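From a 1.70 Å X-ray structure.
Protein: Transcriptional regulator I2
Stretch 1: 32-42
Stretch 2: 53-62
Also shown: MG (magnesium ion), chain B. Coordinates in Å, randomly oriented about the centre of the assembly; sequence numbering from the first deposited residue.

Stretch 1, residues 32-42: GKLLQTAAHLF
Stretch 2, residues 53-62: RDLASAVGIQ

The contact between the two stretches is wholly free of hydrogen bonds and is organized around one leucine, L55, whose side chain sits as a knob in the hole formed by L34, T37, A38 and L41. Residues 32-42 are helical throughout, and R53 is already helical, in a helix that begins earlier in the chain and continues before G60 leaves it; the two axes approach to 9.9 Å, with N-to-C directions 122° apart. The register pairs L34 with V59 and A38 with L55, each with CA atoms 6.4 Å apart. At A38, L55 (chi1 t, chi2 p) lies close to the backbone, with L55 CD1 3.7 Å from A38 CA and L55 CD2 3.9 Å from A38 CB. L34, at chi1 -144° and chi2 p, brings CD1 to 3.4 Å from V59 CG2, a tight apolar contact, and to 3.9 Å from I61 CD1. At the other end, L41 (m, p) places CD2 3.9 Å from A58 CB and 3.6 Å from D54 O. T37 (m) donates from OG1 to K33 O within its own helix (2.7 Å), and its CG2 meets A58 CB at 3.7 Å. Beyond V59, G60 adopts positive phi (70/52) in a Schellman motif, with I61 N bonding A56 O at 2.8 Å; the CA-to-CB bond of I61 (p, t) points toward stretch 1. Away from this interface, H40 NE2 binds magnesium at 2.2 Å.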

ATOM      1  N   GLY A  32      15.688  23.183 -19.191  1.00 43.86           N
ATOM      2  CA  GLY A  32      14.412  22.529 -19.366  1.00 32.73           C
ATOM      3  C   GLY A  32      14.557  21.368 -20.307  1.00 28.89           C
ATOM      4  O   GLY A  32      13.968  20.310 -20.065  1.00 27.00           O
ATOM      5  N   LYS A  33      15.334  21.554 -21.376  1.00 33.95           N
ATOM      6  CA  LYS A  33      15.576  20.468 -22.319  1.00 27.06           C
ATOM      7  C   LYS A  33      16.295  19.338 -21.606  1.00 33.05           C
ATOM      8  O   LYS A  33      16.052  18.139 -21.849  1.00 19.87           O
ATOM      9  CB  LYS A  33      16.456  20.928 -23.491  1.00 37.52           C
ATOM     10  CG  LYS A  33      15.764  21.708 -24.613  1.00 51.27           C
ATOM     11  CD  LYS A  33      16.832  22.357 -25.520  1.00 35.60           C
ATOM     12  CE  LYS A  33      16.214  23.229 -26.601  1.00 62.34           C
ATOM     13  NZ  LYS A  33      17.292  23.825 -27.457  1.00 47.48           N
ATOM     14  N   LEU A  34      17.226  19.706 -20.739  1.00 24.67           N
ATOM     15  CA  LEU A  34      17.991  18.684 -20.041  1.00 26.14           C
ATOM     16  C   LEU A  34      17.092  17.926 -19.073  1.00 15.95           C
ATOM     17  O   LEU A  34      17.127  16.694 -19.049  1.00 20.89           O
ATOM     18  CB  LEU A  34      19.162  19.332 -19.291  1.00 26.33           C
ATOM     19  CG  LEU A  34      20.503  18.623 -19.185  1.00 25.25           C
ATOM     20  CD1 LEU A  34      21.027  18.025 -20.448  1.00 50.63           C
ATOM     21  CD2 LEU A  34      21.529  19.623 -18.644  1.00 52.71           C
ATOM     22  N   LEU A  35      16.316  18.648 -18.268  1.00 22.40           N
ATOM     23  CA  LEU A  35      15.450  18.018 -17.271  1.00 23.55           C
ATOM     24  C   LEU A  35      14.422  17.129 -17.948  1.00 22.42           C
ATOM     25  O   LEU A  35      14.225  15.998 -17.538  1.00 19.14           O
ATOM     26  CB  LEU A  35      14.667  19.045 -16.448  1.00 32.76           C
ATOM     27  CG  LEU A  35      15.391  19.670 -15.280  1.00 49.35           C
ATOM     28  CD1 LEU A  35      14.386  20.344 -14.365  1.00 38.90           C
ATOM     29  CD2 LEU A  35      16.166  18.565 -14.589  1.00 38.61           C
ATOM     30  N   GLN A  36      13.723  17.673 -18.942  1.00 21.94           N
ATOM     31  CA  GLN A  36      12.642  16.911 -19.575  1.00 22.35           C
ATOM     32  C   GLN A  36      13.191  15.717 -20.302  1.00 18.48           C
ATOM     33  O   GLN A  36      12.552  14.660 -20.317  1.00 20.43           O
ATOM     34  CB  GLN A  36      11.930  17.778 -20.599  1.00 25.37           C
ATOM     35  CG  GLN A  36      11.260  19.000 -19.987  1.00 24.80           C
ATOM     36  CD  GLN A  36       9.772  18.858 -20.039  1.00 54.71           C
ATOM     37  OE1 GLN A  36       9.142  18.568 -19.025  1.00 62.93           O
ATOM     38  NE2 GLN A  36       9.193  19.023 -21.238  1.00 38.25           N
ATOM     39  N   THR A  37      14.357  15.867 -20.929  1.00 14.19           N
ATOM     40  CA  THR A  37      14.937  14.703 -21.632  1.00 17.18           C
ATOM     41  C   THR A  37      15.508  13.674 -20.646  1.00 17.41           C
ATOM     42  O   THR A  37      15.351  12.482 -20.858  1.00 14.57           O
ATOM     43  CB  THR A  37      16.050  15.121 -22.637  1.00 18.94           C
ATOM     44  OG1 THR A  37      15.490  16.065 -23.552  1.00 22.16           O
ATOM     45  CG2 THR A  37      16.560  13.900 -23.411  1.00 20.13           C
ATOM     46  N   ALA A  38      16.160  14.141 -19.569  1.00 15.61           N
ATOM     47  CA  ALA A  38      16.648  13.231 -18.516  1.00 21.37           C
ATOM     48  C   ALA A  38      15.504  12.412 -17.942  1.00 15.06           C
ATOM     49  O   ALA A  38      15.646  11.223 -17.638  1.00 17.35           O
ATOM     50  CB  ALA A  38      17.299  14.059 -17.383  1.00 17.00           C
ATOM     51  N   ALA A  39      14.344  13.042 -17.761  1.00 15.67           N
ATOM     52  CA  ALA A  39      13.208  12.272 -17.235  1.00 16.94           C
ATOM     53  C   ALA A  39      12.925  11.036 -18.048  1.00 17.01           C
ATOM     54  O   ALA A  39      12.724   9.971 -17.497  1.00 19.57           O
ATOM     55  CB  ALA A  39      11.956  13.128 -17.124  1.00 15.66           C
ATOM     56  N   HIS A  40      12.973  11.152 -19.374  1.00 16.93           N
ATOM     57  CA  HIS A  40      12.771   9.957 -20.197  1.00 19.36           C
ATOM     58  C   HIS A  40      13.873   8.933 -20.104  1.00 17.57           C
ATOM     59  O   HIS A  40      13.566   7.720 -19.980  1.00 17.36           O
ATOM     60  CB  HIS A  40      12.598  10.359 -21.649  1.00 16.00           C
ATOM     61  CG  HIS A  40      11.302  11.016 -21.885  1.00 16.82           C
ATOM     62  ND1 HIS A  40      10.128  10.306 -22.063  1.00 18.53           N
ATOM     63  CD2 HIS A  40      10.972  12.319 -21.923  1.00 18.73           C
ATOM     64  CE1 HIS A  40       9.131  11.152 -22.198  1.00 20.03           C
ATOM     65  NE2 HIS A  40       9.618  12.374 -22.119  1.00 23.41           N
ATOM     66  N   LEU A  41      15.122   9.396 -20.223  1.00 15.73           N
ATOM     67  CA  LEU A  41      16.275   8.485 -20.171  1.00 17.70           C
ATOM     68  C   LEU A  41      16.253   7.737 -18.838  1.00 16.67           C
ATOM     69  O   LEU A  41      16.339   6.504 -18.802  1.00 21.02           O
ATOM     70  CB  LEU A  41      17.586   9.231 -20.356  1.00 17.35           C
ATOM     71  CG  LEU A  41      18.090   9.367 -21.805  1.00 26.19           C
ATOM     72  CD1 LEU A  41      17.012  10.037 -22.636  1.00 27.78           C
ATOM     73  CD2 LEU A  41      19.336  10.218 -21.812  1.00 21.94           C
ATOM     74  N   PHE A  42      16.030   8.460 -17.750  1.00 19.74           N
ATOM     75  CA  PHE A  42      16.005   7.789 -16.458  1.00 13.62           C
ATOM     76  C   PHE A  42      14.893   6.761 -16.388  1.00 22.92           C
ATOM     77  O   PHE A  42      15.089   5.689 -15.830  1.00 22.27           O
ATOM     78  CB  PHE A  42      15.828   8.818 -15.328  1.00 17.40           C
ATOM     79  CG  PHE A  42      16.999   9.719 -15.119  1.00 21.00           C
ATOM     80  CD1 PHE A  42      18.258   9.434 -15.673  1.00 19.21           C
ATOM     81  CD2 PHE A  42      16.839  10.892 -14.383  1.00 17.53           C
ATOM     82  CE1 PHE A  42      19.317  10.268 -15.463  1.00 22.41           C
ATOM     83  CE2 PHE A  42      17.918  11.758 -14.156  1.00 20.03           C
ATOM     84  CZ  PHE A  42      19.165  11.449 -14.713  1.00 16.56           C
ATOM     85  N   ARG A  53      27.192  10.529 -20.572  1.00 38.11           N
ATOM     86  CA  ARG A  53      27.371  10.540 -22.019  1.00 49.64           C
ATOM     87  C   ARG A  53      26.001  10.455 -22.704  1.00 40.91           C
ATOM     88  O   ARG A  53      25.677  11.299 -23.555  1.00 47.10           O
ATOM     89  CB  ARG A  53      28.292   9.404 -22.470  1.00 55.38           C
ATOM     90  CG  ARG A  53      28.443   9.337 -23.983  1.00 75.76           C
ATOM     91  CD  ARG A  53      29.660   8.531 -24.399  1.00 71.76           C
ATOM     92  NE  ARG A  53      29.884   8.592 -25.841  1.00 81.24           N
ATOM     93  CZ  ARG A  53      30.714   9.447 -26.431  1.00 86.61           C
ATOM     94  NH1 ARG A  53      31.405  10.318 -25.704  1.00 66.27           N
ATOM     95  NH2 ARG A  53      30.858   9.431 -27.750  1.00 82.26           N
ATOM     96  N   ASP A  54      25.206   9.455 -22.298  1.00 34.06           N
ATOM     97  CA  ASP A  54      23.813   9.301 -22.734  1.00 38.36           C
ATOM     98  C   ASP A  54      23.000  10.607 -22.690  1.00 32.71           C
ATOM     99  O   ASP A  54      22.335  10.947 -23.668  1.00 33.90           O
ATOM    100  CB  ASP A  54      23.124   8.209 -21.903  1.00 28.95           C
ATOM    101  CG  ASP A  54      23.686   6.835 -22.170  1.00 51.86           C
ATOM    102  OD1 ASP A  54      24.295   6.655 -23.246  1.00 39.00           O
ATOM    103  OD2 ASP A  54      23.496   5.929 -21.323  1.00 37.07           O
ATOM    104  N   LEU A  55      23.041  11.345 -21.582  1.00 24.63           N
ATOM    105  CA  LEU A  55      22.240  12.562 -21.490  1.00 30.42           C
ATOM    106  C   LEU A  55      22.742  13.626 -22.455  1.00 51.50           C
ATOM    107  O   LEU A  55      21.956  14.371 -23.026  1.00 29.70           O
ATOM    108  CB  LEU A  55      22.202  13.106 -20.054  1.00 30.65           C
ATOM    109  CG  LEU A  55      21.204  14.216 -19.738  1.00 35.79           C
ATOM    110  CD1 LEU A  55      19.847  13.916 -20.348  1.00 36.01           C
ATOM    111  CD2 LEU A  55      21.085  14.364 -18.240  1.00 32.23           C
ATOM    112  N   ALA A  56      24.055  13.681 -22.656  1.00 29.52           N
ATOM    113  CA  ALA A  56      24.629  14.731 -23.464  1.00 37.54           C
ATOM    114  C   ALA A  56      24.289  14.440 -24.915  1.00 20.08           C
ATOM    115  O   ALA A  56      23.929  15.352 -25.665  1.00 35.25           O
ATOM    116  CB  ALA A  56      26.140  14.800 -23.245  1.00 33.32           C
ATOM    117  N   SER A  57      24.373  13.179 -25.319  1.00 27.51           N
ATOM    118  CA  SER A  57      24.053  12.821 -26.701  1.00 34.94           C
ATOM    119  C   SER A  57      22.560  13.079 -27.015  1.00 55.24           C
ATOM    120  O   SER A  57      22.219  13.654 -28.047  1.00 41.46           O
ATOM    121  CB  SER A  57      24.404  11.378 -26.965  1.00 36.60           C
ATOM    122  OG  SER A  57      23.632  10.865 -28.038  1.00 65.79           O
ATOM    123  N   ALA A  58      21.673  12.644 -26.123  1.00 27.35           N
ATOM    124  CA  ALA A  58      20.241  12.965 -26.223  1.00 25.92           C
ATOM    125  C   ALA A  58      19.852  14.466 -26.320  1.00 27.54           C
ATOM    126  O   ALA A  58      18.834  14.794 -26.972  1.00 26.20           O
ATOM    127  CB  ALA A  58      19.499  12.312 -25.083  1.00 26.63           C
ATOM    128  N   VAL A  59      20.616  15.366 -25.685  1.00 24.62           N
ATOM    129  CA  VAL A  59      20.302  16.781 -25.723  1.00 27.14           C
ATOM    130  C   VAL A  59      21.150  17.497 -26.793  1.00 24.07           C
ATOM    131  O   VAL A  59      20.965  18.687 -27.033  1.00 31.88           O
ATOM    132  CB  VAL A  59      20.479  17.452 -24.326  1.00 24.67           C
ATOM    133  CG1 VAL A  59      19.965  18.845 -24.324  1.00 32.06           C
ATOM    134  CG2 VAL A  59      19.719  16.625 -23.289  1.00 37.42           C
ATOM    135  N   GLY A  60      22.048  16.761 -27.421  1.00 32.28           N
ATOM    136  CA  GLY A  60      22.914  17.325 -28.438  1.00 37.28           C
ATOM    137  C   GLY A  60      23.914  18.269 -27.792  1.00 78.23           C
ATOM    138  O   GLY A  60      24.019  19.435 -28.197  1.00 62.24           O
ATOM    139  N   ILE A  61      24.623  17.780 -26.768  1.00 49.05           N
ATOM    140  CA  ILE A  61      25.730  18.522 -26.155  1.00 43.14           C
ATOM    141  C   ILE A  61      26.866  17.593 -25.774  1.00 39.34           C
ATOM    142  O   ILE A  61      26.803  16.376 -26.031  1.00 47.29           O
ATOM    143  CB  ILE A  61      25.297  19.378 -24.949  1.00 38.39           C
ATOM    144  CG1 ILE A  61      24.523  18.550 -23.911  1.00 28.81           C
ATOM    145  CG2 ILE A  61      24.408  20.530 -25.402  1.00 36.38           C
ATOM    146  CD1 ILE A  61      23.739  19.382 -22.920  1.00 32.14           C
ATOM    147  N   GLN A  62      27.922  18.170 -25.206  1.00 65.41           N
ATOM    148  CA  GLN A  62      29.053  17.380 -24.742  1.00 60.92           C
ATOM    149  C   GLN A  62      28.903  17.163 -23.245  1.00 51.03           C
ATOM    150  O   GLN A  62      28.475  18.092 -22.509  1.00 32.33           O
ATOM    151  CB  GLN A  62      30.393  18.063 -25.072  1.00 65.28           C
ATOM    152  CG  GLN A  62      31.445  17.133 -25.706  1.00 52.02           C
ATOM    153  CD  GLN A  62      30.899  16.356 -26.907  1.00 67.73           C
ATOM    154  OE1 GLN A  62      30.156  16.898 -27.732  1.00 73.57           O
ATOM    155  NE2 GLN A  62      31.252  15.075 -26.996  1.00 61.21           N
TER
HETATM  156 MG    MG B 201       8.577  14.322 -22.532  0.50  9.39          MG